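Local coordinates for UPF0045 protein MJ1052 (Methanocaldococcus jannaschii, PDB 2EPI) that is of unknown function but may bind thiamine, at residues I13-K18 / S65-D70. Numbering follows the deposited sequence.
Sequences IIPLGK and STVLND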
loop_
_atom_site.group_PDB
_atom_site.type_symbol
_atom_site.label_atom_id
_atom_site.label_comp_id
_atom_site.label_asym_id
_atom_site.label_seq_id
_atom_site.Cartn_x
_atom_site.Cartn_y
_atom_site.Cartn_z
ATOM N N ILE A 13 6.252 8.002 3.370
ATOM C CA ILE A 13 5.602 9.299 3.344
ATOM C C ILE A 13 5.911 9.955 2.013
ATOM O O ILE A 13 7.077 10.092 1.628
ATOM C CB ILE A 13 6.109 10.178 4.497
ATOM C CG1 ILE A 13 5.811 9.486 5.827
ATOM C CG2 ILE A 13 5.456 11.552 4.441
ATOM C CD1 ILE A 13 6.535 10.074 7.003
ATOM N N ILE A 14 4.861 10.334 1.297
ATOM C CA ILE A 14 5.020 10.972 0.006
ATOM C C ILE A 14 4.555 12.417 0.083
ATOM O O ILE A 14 3.368 12.689 0.249
ATOM C CB ILE A 14 4.186 10.279 -1.080
ATOM C CG1 ILE A 14 4.592 8.812 -1.208
ATOM C CG2 ILE A 14 4.372 11.001 -2.408
ATOM C CD1 ILE A 14 3.705 8.025 -2.146
ATOM N N PRO A 15 5.490 13.367 -0.001
ATOM C CA PRO A 15 5.038 14.754 0.061
ATOM C C PRO A 15 4.708 15.212 -1.354
ATOM O O PRO A 15 5.403 14.852 -2.310
ATOM C CB PRO A 15 6.243 15.484 0.641
ATOM C CG PRO A 15 7.389 14.735 0.052
ATOM C CD PRO A 15 6.954 13.277 0.150
ATOM N N LEU A 16 3.624 15.963 -1.495
ATOM C CA LEU A 16 3.250 16.491 -2.795
ATOM C C LEU A 16 3.558 17.978 -2.747
ATOM O O LEU A 16 2.726 18.794 -2.358
ATOM C CB LEU A 16 1.764 16.256 -3.094
ATOM C CG LEU A 16 1.376 14.795 -3.346
ATOM C CD1 LEU A 16 -0.076 14.714 -3.807
ATOM C CD2 LEU A 16 2.293 14.202 -4.411
ATOM N N GLY A 17 4.785 18.318 -3.111
ATOM C CA GLY A 17 5.185 19.708 -3.097
ATOM C C GLY A 17 5.712 20.140 -4.445
ATOM O O GLY A 17 5.550 19.444 -5.450
ATOM N N LYS A 18 6.337 21.308 -4.461
ATOM C CA LYS A 18 6.912 21.852 -5.677
ATOM C C LYS A 18 8.390 21.504 -5.719
ATOM O O LYS A 18 9.072 21.518 -4.694
ATOM C CB LYS A 18 6.726 23.370 -5.713
ATOM C CG LYS A 18 5.330 23.822 -6.127
ATOM C CD LYS A 18 5.213 23.972 -7.643
ATOM C CE LYS A 18 5.479 22.665 -8.376
ATOM N NZ LYS A 18 5.501 22.841 -9.857
ATOM N N SER A 65 3.027 14.387 10.105
ATOM C CA SER A 65 2.816 15.790 10.446
ATOM C C SER A 65 4.038 16.669 10.233
ATOM O O SER A 65 3.915 17.826 9.834
ATOM C CB SER A 65 2.351 15.904 11.899
ATOM O OG SER A 65 1.205 15.103 12.120
ATOM N N THR A 66 5.217 16.123 10.502
ATOM C CA THR A 66 6.451 16.879 10.342
ATOM C C THR A 66 6.669 17.261 8.883
ATOM O O THR A 66 7.114 18.371 8.581
ATOM C CB THR A 66 7.658 16.070 10.841
ATOM O OG1 THR A 66 7.412 15.616 12.176
ATOM C CG2 THR A 66 8.892 16.928 10.851
ATOM N N VAL A 67 6.354 16.347 7.972
ATOM C CA VAL A 67 6.519 16.634 6.553
ATOM C C VAL A 67 5.420 17.582 6.075
ATOM O O VAL A 67 5.657 18.445 5.231
ATOM C CB VAL A 67 6.480 15.343 5.708
ATOM C CG1 VAL A 67 6.558 15.686 4.226
ATOM C CG2 VAL A 67 7.642 14.435 6.096
ATOM N N LEU A 68 4.223 17.424 6.625
ATOM C CA LEU A 68 3.101 18.275 6.247
ATOM C C LEU A 68 3.359 19.715 6.690
ATOM O O LEU A 68 2.781 20.655 6.150
ATOM C CB LEU A 68 1.810 17.748 6.879
ATOM C CG LEU A 68 0.503 18.478 6.553
ATOM C CD1 LEU A 68 0.253 18.472 5.046
ATOM C CD2 LEU A 68 -0.638 17.802 7.283
ATOM N N ASN A 69 4.239 19.887 7.671
ATOM C CA ASN A 69 4.562 21.219 8.162
ATOM C C ASN A 69 5.179 22.080 7.063
ATOM O O ASN A 69 4.996 23.300 7.050
ATOM C CB ASN A 69 5.545 21.138 9.334
ATOM C CG ASN A 69 5.882 22.506 9.907
ATOM O OD1 ASN A 69 5.065 23.122 10.587
ATOM N ND2 ASN A 69 7.087 22.991 9.621
ATOM N N ASP A 70 5.889 21.441 6.134
ATOM C CA ASP A 70 6.564 22.161 5.060
ATOM C C ASP A 70 5.927 22.113 3.670
ATOM O O ASP A 70 6.376 22.819 2.768
ATOM C CB ASP A 70 8.016 21.688 4.951
ATOM C CG ASP A 70 8.737 21.704 6.285
ATOM O OD1 ASP A 70 8.540 22.664 7.058
ATOM O OD2 ASP A 70 9.510 20.760 6.552
#
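Val67 meets Ile13 and Pro15 with its two methyls, one for each. CG1 of Val67 lies 3.6 Å from CB of Pro15, and CG2 of Val67 lies 4.0 Å from CG2 of Ile13. The division follows from the valine torsion: with CG1 anti to the backbone N (chi1 176°), CG2 falls beside that nitrogen and is turned to the isoleucine. On the strand side, Ile13 offers its branch methyl, which also comes within 4.1 Å of Val67 CB; the Ile13 chi1 of -60° sets CG1 beside the backbone N and leaves CG2 anti to it, facing the valine. The Ile13 and Val67 side chains run past one another in opposite directions, so they meet alongside. No hydrogen bond crosses between 13-18 and 65-70 and both close approaches are carbon to carbon, so the contact is apolar; it is also small, burying 120 Å² in all. Pro15 and Val67 are also the closest backbone pair, CA to CA 6.9 Å. Ile13 and Pro15 both point toward the helix, whereas the intervening Ile14 points away and packs on Val75 of a second subunit.

Further out, Asn69 ND2 donates to Asp70 OD1 at 3.0 Å from above the carboxylate plane, while Asp70 OD2 forms a salt bridge with Lys28, whose NZ also bonds Thr66 O. The last part of helix 53-68 is thereby tied to helix 23-33, which sends Tyr25 onto Val67 and Ala29 onto Ile13. In this ferredoxin-like βαββαβ fold, the second helix, 53-68, thus packs on the first strand, 6-16, with helix 23-33 beside it on the same sheet face and strand 73-83 touching Ile13 through Val74 and Ser76.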